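Hypothetical protein Atu2144 (Agrobacterium tumefaciens, PDB 2ODF) is of unknown function but belongs to the N-formylglutamate amidohydrolase family and may therefore hydrolyse amide bonds of N-acylated amino acids. Local coordinates at residues D181-G186 with G249-S254; E188-T193 with A241-E246; T76-R81 with S135-E140. All blocks are in the same frame, centred on the assembly; numbering follows the deposited sequence.

Contact 1 (D181-G186 with G249-S254)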
loop_
_atom_site.group_PDB
_atom_site.type_symbol
_atom_site.label_atom_id
_atom_site.label_comp_id
_atom_site.label_asym_id
_atom_site.label_seq_id
_atom_site.Cartn_x
_atom_site.Cartn_y
_atom_site.Cartn_z
ATOM N N ASP A 181 -16.107 14.097 23.238
ATOM C CA ASP A 181 -17.021 14.989 23.954
ATOM C C ASP A 181 -17.126 14.592 25.418
ATOM O O ASP A 181 -17.087 15.448 26.292
ATOM C CB ASP A 181 -18.432 14.945 23.340
ATOM C CG ASP A 181 -18.531 15.638 21.980
ATOM O OD1 ASP A 181 -17.616 16.402 21.607
ATOM O OD2 ASP A 181 -19.543 15.405 21.254
ATOM N N ALA A 182 -17.300 13.299 25.674
ATOM C CA ALA A 182 -17.389 12.769 27.023
ATOM C C ALA A 182 -16.103 13.061 27.812
ATOM O O ALA A 182 -16.166 13.449 28.982
ATOM C CB ALA A 182 -17.658 11.261 26.993
ATOM N N MET A 183 -14.944 12.860 27.189
ATOM C CA MET A 183 -13.651 13.104 27.844
ATOM C C MET A 183 -13.389 14.601 28.070
ATOM O O MET A 183 -12.870 15.014 29.132
ATOM C CB MET A 183 -12.501 12.494 27.019
ATOM C CG MET A 183 -12.411 10.977 27.088
ATOM S SD MET A 183 -11.100 10.146 26.115
ATOM C CE MET A 183 -9.640 10.497 27.149
ATOM N N LEU A 184 -13.763 15.429 27.105
ATOM C CA LEU A 184 -13.543 16.843 27.264
ATOM C C LEU A 184 -14.448 17.408 28.386
ATOM O O LEU A 184 -14.035 18.277 29.142
ATOM C CB LEU A 184 -13.767 17.560 25.938
ATOM C CG LEU A 184 -12.588 17.339 24.994
ATOM C CD1 LEU A 184 -13.002 17.535 23.524
ATOM C CD2 LEU A 184 -11.395 18.236 25.389
ATOM N N ALA A 185 -15.665 16.885 28.491
ATOM C CA ALA A 185 -16.593 17.327 29.549
ATOM C C ALA A 185 -16.083 16.855 30.898
ATOM O O ALA A 185 -16.131 17.578 31.894
ATOM C CB ALA A 185 -18.009 16.808 29.271
ATOM N N GLY A 186 -15.556 15.643 30.912
ATOM C CA GLY A 186 -14.985 15.074 32.109
ATOM C C GLY A 186 -13.706 15.749 32.552
ATOM O O GLY A 186 -13.319 15.640 33.702
ATOM N N GLY A 249 -12.025 6.162 31.576
ATOM C CA GLY A 249 -12.926 5.215 32.236
ATOM C C GLY A 249 -14.262 5.842 32.635
ATOM O O GLY A 249 -15.322 5.282 32.368
ATOM N N LYS A 250 -14.206 7.013 33.268
ATOM C CA LYS A 250 -15.419 7.732 33.635
ATOM C C LYS A 250 -16.209 8.125 32.407
ATOM O O LYS A 250 -17.445 8.017 32.403
ATOM C CB LYS A 250 -15.094 8.969 34.474
ATOM C CG LYS A 250 -14.648 8.615 35.892
ATOM C CD LYS A 250 -14.721 9.824 36.823
ATOM C CE LYS A 250 -16.132 10.062 37.354
ATOM N NZ LYS A 250 -16.410 11.523 37.473
ATOM N N ALA A 251 -15.496 8.550 31.355
ATOM C CA ALA A 251 -16.120 8.973 30.108
ATOM C C ALA A 251 -16.928 7.837 29.511
ATOM O O ALA A 251 -18.071 8.027 29.091
ATOM C CB ALA A 251 -15.059 9.450 29.090
ATOM N N LEU A 252 -16.322 6.650 29.471
ATOM C CA LEU A 252 -16.968 5.492 28.865
ATOM C C LEU A 252 -18.196 5.088 29.666
ATOM O O LEU A 252 -19.224 4.696 29.097
ATOM C CB LEU A 252 -15.995 4.321 28.745
ATOM C CG LEU A 252 -14.927 4.493 27.643
ATOM C CD1 LEU A 252 -13.819 3.495 27.830
ATOM C CD2 LEU A 252 -15.509 4.398 26.249
ATOM N N SER A 253 -18.094 5.213 30.987
ATOM C CA SER A 253 -19.241 4.931 31.853
ATOM C C SER A 253 -20.392 5.901 31.643
ATOM O O SER A 253 -21.543 5.494 31.678
ATOM C CB SER A 253 -18.829 4.902 33.329
ATOM O OG SER A 253 -17.970 3.811 33.573
ATOM N N SER A 254 -20.096 7.179 31.451
ATOM C CA SER A 254 -21.147 8.138 31.171
ATOM C C SER A 254 -21.862 7.835 29.876
ATOM O O SER A 254 -23.060 8.058 29.792
ATOM C CB SER A 254 -20.607 9.549 31.083
ATOM O OG SER A 254 -19.959 9.855 32.291
#

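Contact 2 (E188-T193 with A241-E246)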
loop_
_atom_site.group_PDB
_atom_site.type_symbol
_atom_site.label_atom_id
_atom_site.label_comp_id
_atom_site.label_asym_id
_atom_site.label_seq_id
_atom_site.Cartn_x
_atom_site.Cartn_y
_atom_site.Cartn_z
ATOM N N GLU A 188 -13.235 19.007 32.442
ATOM C CA GLU A 188 -13.480 20.334 33.018
ATOM C C GLU A 188 -13.027 20.290 34.479
ATOM O O GLU A 188 -13.410 19.401 35.216
ATOM C CB GLU A 188 -14.940 20.773 32.900
ATOM C CG GLU A 188 -15.289 22.119 33.601
ATOM C CD GLU A 188 -15.451 22.004 35.135
ATOM O OE1 GLU A 188 -16.057 21.016 35.633
ATOM O OE2 GLU A 188 -14.940 22.897 35.845
ATOM N N GLY A 189 -12.161 21.233 34.838
ATOM C CA GLY A 189 -11.652 21.380 36.197
ATOM C C GLY A 189 -10.368 20.609 36.444
ATOM O O GLY A 189 -9.839 20.643 37.536
ATOM N N ALA A 190 -9.862 19.887 35.445
ATOM C CA ALA A 190 -8.643 19.104 35.637
ATOM C C ALA A 190 -7.475 20.078 35.759
ATOM O O ALA A 190 -7.533 21.179 35.220
ATOM C CB ALA A 190 -8.430 18.171 34.431
ATOM N N SER A 191 -6.415 19.663 36.426
ATOM C CA SER A 191 -5.194 20.475 36.556
ATOM C C SER A 191 -4.419 20.617 35.232
ATOM O O SER A 191 -3.672 21.564 35.063
ATOM C CB SER A 191 -4.270 19.869 37.588
ATOM O OG SER A 191 -3.808 18.591 37.203
ATOM N N LEU A 192 -4.597 19.663 34.315
ATOM C CA LEU A 192 -3.959 19.724 33.008
ATOM C C LEU A 192 -4.764 20.601 32.077
ATOM O O LEU A 192 -5.977 20.673 32.214
ATOM C CB LEU A 192 -3.839 18.308 32.424
ATOM C CG LEU A 192 -2.891 17.399 33.200
ATOM C CD1 LEU A 192 -2.996 15.930 32.823
ATOM C CD2 LEU A 192 -1.462 17.900 33.023
ATOM N N THR A 193 -4.082 21.268 31.149
ATOM C CA THR A 193 -4.695 21.968 30.026
ATOM C C THR A 193 -5.037 20.945 28.951
ATOM O O THR A 193 -4.144 20.364 28.309
ATOM C CB THR A 193 -3.751 23.023 29.451
ATOM O OG1 THR A 193 -3.383 23.905 30.502
ATOM C CG2 THR A 193 -4.405 23.837 28.315
ATOM N N ALA A 241 -0.614 8.169 32.833
ATOM C CA ALA A 241 -1.428 6.973 32.547
ATOM C C ALA A 241 -2.605 6.822 33.523
ATOM O O ALA A 241 -3.702 6.414 33.132
ATOM C CB ALA A 241 -0.568 5.710 32.568
ATOM N N GLY A 242 -2.372 7.130 34.801
ATOM C CA GLY A 242 -3.459 7.124 35.786
ATOM C C GLY A 242 -4.481 8.216 35.535
ATOM O O GLY A 242 -5.685 7.969 35.633
ATOM N N PHE A 243 -4.020 9.421 35.221
ATOM C CA PHE A 243 -4.924 10.512 34.890
ATOM C C PHE A 243 -5.879 10.113 33.766
ATOM O O PHE A 243 -7.077 10.369 33.823
ATOM C CB PHE A 243 -4.152 11.761 34.467
ATOM C CG PHE A 243 -5.039 12.877 34.034
ATOM C CD1 PHE A 243 -5.626 13.711 34.974
ATOM C CD2 PHE A 243 -5.322 13.076 32.699
ATOM C CE1 PHE A 243 -6.481 14.726 34.591
ATOM C CE2 PHE A 243 -6.171 14.101 32.293
ATOM C CZ PHE A 243 -6.755 14.928 33.242
ATOM N N LEU A 244 -5.312 9.522 32.714
ATOM C CA LEU A 244 -6.067 9.192 31.512
ATOM C C LEU A 244 -6.973 7.988 31.740
ATOM O O LEU A 244 -8.052 7.926 31.175
ATOM C CB LEU A 244 -5.115 8.916 30.347
ATOM C CG LEU A 244 -4.366 10.101 29.745
ATOM C CD1 LEU A 244 -3.276 9.580 28.780
ATOM C CD2 LEU A 244 -5.314 11.078 29.008
ATOM N N HIS A 245 -6.535 7.042 32.571
ATOM C CA HIS A 245 -7.372 5.916 32.950
ATOM C C HIS A 245 -8.618 6.413 33.701
ATOM O O HIS A 245 -9.728 5.975 33.421
ATOM C CB HIS A 245 -6.589 4.913 33.800
ATOM C CG HIS A 245 -7.424 3.772 34.287
ATOM N ND1 HIS A 245 -7.909 2.796 33.448
ATOM C CD2 HIS A 245 -7.910 3.486 35.513
ATOM C CE1 HIS A 245 -8.652 1.952 34.135
ATOM N NE2 HIS A 245 -8.662 2.345 35.392
ATOM N N GLU A 246 -8.426 7.356 34.618
ATOM C CA GLU A 246 -9.547 7.968 35.346
ATOM C C GLU A 246 -10.517 8.671 34.406
ATOM O O GLU A 246 -11.695 8.369 34.427
ATOM C CB GLU A 246 -9.024 8.952 36.396
ATOM C CG GLU A 246 -8.258 8.293 37.524
ATOM C CD GLU A 246 -9.133 7.877 38.720
ATOM O OE1 GLU A 246 -10.370 7.702 38.554
ATOM O OE2 GLU A 246 -8.555 7.731 39.832
#

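Contact 3 (T76-R81 with S135-E140)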
loop_
_atom_site.group_PDB
_atom_site.type_symbol
_atom_site.label_atom_id
_atom_site.label_comp_id
_atom_site.label_asym_id
_atom_site.label_seq_id
_atom_site.Cartn_x
_atom_site.Cartn_y
_atom_site.Cartn_z
ATOM N N THR A 76 -5.631 -4.832 24.849
ATOM C CA THR A 76 -4.700 -5.112 23.775
ATOM C C THR A 76 -4.056 -3.821 23.232
ATOM O O THR A 76 -4.700 -2.762 23.110
ATOM C CB THR A 76 -5.424 -5.845 22.650
ATOM O OG1 THR A 76 -5.951 -7.068 23.164
ATOM C CG2 THR A 76 -4.497 -6.117 21.452
ATOM N N LEU A 77 -2.774 -3.941 22.913
ATOM C CA LEU A 77 -1.988 -2.838 22.372
ATOM C C LEU A 77 -1.322 -3.316 21.101
ATOM O O LEU A 77 -0.611 -4.309 21.131
ATOM C CB LEU A 77 -0.922 -2.375 23.345
ATOM C CG LEU A 77 0.180 -1.427 22.869
ATOM C CD1 LEU A 77 -0.398 -0.136 22.310
ATOM C CD2 LEU A 77 1.129 -1.155 24.035
ATOM N N VAL A 78 -1.580 -2.612 20.009
ATOM C CA VAL A 78 -0.927 -2.843 18.721
ATOM C C VAL A 78 -0.038 -1.661 18.439
ATOM O O VAL A 78 -0.487 -0.512 18.486
ATOM C CB VAL A 78 -1.919 -2.989 17.574
ATOM C CG1 VAL A 78 -1.167 -3.301 16.249
ATOM C CG2 VAL A 78 -2.936 -4.064 17.892
ATOM N N TYR A 79 1.231 -1.941 18.147
ATOM C CA TYR A 79 2.193 -0.882 17.948
ATOM C C TYR A 79 3.159 -1.221 16.797
ATOM O O TYR A 79 3.379 -2.393 16.449
ATOM C CB TYR A 79 2.909 -0.527 19.245
ATOM C CG TYR A 79 3.851 -1.577 19.786
ATOM C CD1 TYR A 79 3.368 -2.656 20.535
ATOM C CD2 TYR A 79 5.213 -1.487 19.580
ATOM C CE1 TYR A 79 4.219 -3.621 21.040
ATOM C CE2 TYR A 79 6.084 -2.462 20.104
ATOM C CZ TYR A 79 5.572 -3.523 20.822
ATOM O OH TYR A 79 6.413 -4.507 21.336
ATOM N N GLN A 80 3.677 -0.162 16.203
ATOM C CA GLN A 80 4.637 -0.238 15.109
ATOM C C GLN A 80 6.032 -0.273 15.697
ATOM O O GLN A 80 6.367 0.553 16.562
ATOM C CB GLN A 80 4.384 0.991 14.231
ATOM C CG GLN A 80 5.209 1.216 13.022
ATOM C CD GLN A 80 5.445 -0.000 12.122
ATOM O OE1 GLN A 80 4.589 -0.410 11.312
ATOM N NE2 GLN A 80 6.639 -0.510 12.195
ATOM N N ARG A 81 6.838 -1.240 15.263
ATOM C CA ARG A 81 8.182 -1.433 15.818
ATOM C C ARG A 81 9.306 -0.638 15.124
ATOM O O ARG A 81 10.434 -0.682 15.574
ATOM C CB ARG A 81 8.502 -2.934 15.862
ATOM C CG ARG A 81 7.536 -3.685 16.776
ATOM C CD ARG A 81 7.882 -5.122 16.952
ATOM N NE ARG A 81 9.143 -5.300 17.662
ATOM C CZ ARG A 81 10.295 -5.619 17.088
ATOM N NH1 ARG A 81 10.368 -5.812 15.772
ATOM N NH2 ARG A 81 11.385 -5.750 17.844
ATOM N N SER A 135 -7.021 -4.224 11.801
ATOM C CA SER A 135 -8.257 -4.660 11.215
ATOM C C SER A 135 -8.652 -6.114 11.575
ATOM O O SER A 135 -9.785 -6.427 11.779
ATOM C CB SER A 135 -8.179 -4.490 9.706
ATOM O OG SER A 135 -8.212 -3.149 9.368
ATOM N N GLU A 136 -7.681 -6.987 11.605
ATOM C CA GLU A 136 -7.932 -8.404 11.908
ATOM C C GLU A 136 -8.446 -8.575 13.348
ATOM O O GLU A 136 -9.408 -9.316 13.595
ATOM C CB GLU A 136 -6.670 -9.228 11.647
ATOM C CG GLU A 136 -6.839 -10.731 11.869
ATOM C CD GLU A 136 -5.556 -11.509 11.542
ATOM O OE1 GLU A 136 -4.540 -10.849 11.137
ATOM O OE2 GLU A 136 -5.595 -12.768 11.639
ATOM N N ILE A 137 -7.830 -7.839 14.271
ATOM C CA ILE A 137 -8.206 -7.847 15.676
ATOM C C ILE A 137 -9.622 -7.282 15.852
ATOM O O ILE A 137 -10.459 -7.860 16.560
ATOM C CB ILE A 137 -7.171 -7.064 16.526
ATOM C CG1 ILE A 137 -5.853 -7.876 16.608
ATOM C CG2 ILE A 137 -7.730 -6.809 17.937
ATOM C CD1 ILE A 137 -4.640 -7.142 17.128
ATOM N N ILE A 138 -9.891 -6.147 15.235
ATOM C CA ILE A 138 -11.239 -5.568 15.291
ATOM C C ILE A 138 -12.310 -6.519 14.719
ATOM O O ILE A 138 -13.369 -6.702 15.351
ATOM C CB ILE A 138 -11.298 -4.209 14.637
ATOM C CG1 ILE A 138 -10.492 -3.200 15.453
ATOM C CG2 ILE A 138 -12.798 -3.732 14.468
ATOM C CD1 ILE A 138 -10.336 -1.827 14.765
ATOM N N ALA A 139 -12.043 -7.135 13.561
ATOM C CA ALA A 139 -12.984 -8.084 12.971
ATOM C C ALA A 139 -13.249 -9.243 13.945
ATOM O O ALA A 139 -14.376 -9.666 14.142
ATOM C CB ALA A 139 -12.450 -8.614 11.651
ATOM N N GLU A 140 -12.196 -9.738 14.567
ATOM C CA GLU A 140 -12.308 -10.849 15.470
ATOM C C GLU A 140 -13.172 -10.454 16.690
ATOM O O GLU A 140 -14.116 -11.174 17.070
ATOM C CB GLU A 140 -10.912 -11.294 15.878
ATOM C CG GLU A 140 -10.873 -12.595 16.574
ATOM C CD GLU A 140 -9.458 -13.037 16.874
ATOM O OE1 GLU A 140 -8.689 -12.244 17.505
ATOM O OE2 GLU A 140 -9.129 -14.185 16.473
#

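Contact 1 (D181-G186 with G249-S254)
Helices 178-186 and 234-256 come together at A182 and A251, whose CA atoms lie only 5.1 Å apart. At this short separation the methyl groups of A182 and A251 lie between the helix backbones. The CB atoms of A182 and A251 both point into the interface and meet at 3.8 Å, and A182 CB also rests 3.9 Å from A251 O, so it packs against the backbone of the partner helix as well as its methyl. A251 CB serves two residues at once, because M183 CG touches it at 3.7 Å. With chi1 at -74°, M183 CG lies anti to the carbonyl carbon, and this places the CG methylene against the A251 methyl. Farther out, the M183 side chain also packs on L247 and M248 of helix 234-256, on V222 and I224 of strand 220-227 and on I171 of strand 169-172. No hydrogen bond links the two segments. They are held by van der Waals packing of apolar side chains, and the closeness of the helices depends on small residues facing each other, with M183 among the side chains that carry the pair onto the sheet.

Contact 2 (E188-T193 with A241-E246)
The F243 ring spans the distance between helix 234-256 and the irregular segment E188-T193, and L192 and A190 receive it from two different directions. Backbones stay well apart, the nearest CA atoms being those of A190 and F243 at 9.4 Å, so the side chains alone bridge the interval.

L192 makes the more intimate contact. Its CD1 methyl sits over one face of the F243 ring, 3.6 Å from the centroid and 10° off the ring normal, a CH-pi contact over the ring centre. Centred in this way, the methyl approaches all six ring carbons almost evenly: L192 CD1 is 3.7 Å from F243 CD2, among the nearest. At the far end of the range, L192 CD1 and F243 CE1 are 4.1 Å apart. The two side chains arrive from opposite directions. F243 is carried out from its helix with CG anti to the backbone N (chi1 176°), which extends the ring toward the loop.

A190 meets the same ring at its rim. A190 CB lies near the ring plane, 3.8 Å from F243 CZ and 4.0 Å from F243 CE1, beside the CE1-CZ edge. One face and one edge of the ring are thus contacted by successive parts of the loop, without any hydrogen bond across the interface. All three residues are partly exposed and also touch a crystal neighbour.

The loop leads from helix 178-186 into strand 194-196, and T193 already bonds through its backbone to E168 and I169. On the helix, L244 packs on I224 and I226 of strand 220-227, while A241 rests on L68 and K72 of helix 62-73 and the H245 ring meets F73 edge-to-face.

Contact 3 (T76-R81 with S135-E140)
T76 OG1 is gripped by hydrogen bonds with N20 O and R141 NH2, and a weak one with A21 O. While its hydroxyl is held in this way, the other branch of T76 serves the apolar side of the contact, with T76 CG2 lying 4.4 Å from I137 CD1. The closer touch is made by V78, whose CG2 meets I137 CD1 at 3.6 Å. In I137, CD1 stands anti to CA (chi2 167°), which carries this methyl out to the strand. V78 presents the methyl that is anti to its carbonyl carbon, and the V78 and I137 side chains lie side by side, pointing opposite ways.

Strand 77-80 lies between strands 16-19 and 27-31 in the mixed sheet of an alpha/beta/alpha fold; helix 116-143 packs on the face from which V78 projects, where F130 and V134 also touch this valine, while L77 points away from that helix and packs on helix 62-73 at the other face. Backbone hydrogen bonds of V78 with L29 and C31 fix the strand in the sheet.

In the fold
Contacts 1 and 3 are buried, whereas contact 2 lies at the surface. Contacts 1 and 2 share helix 234-256, sit on the same side of the chain's centre with their own centres 11 Å apart, and contact 2 is nested within the chain loop closed by contact 1. Contact 3 stands apart, about 24 Å from contact 1 and 26 Å from contact 2 between centres, and joins helix 116-143 to the sheet. None has a hydrogen bond across its segments, yet the packing differs: alanine methyls and a methionine between two helices in contact 1, an aromatic ring reaching a loop in contact 2, and branched aliphatic side chains between strand and helix in contact 3.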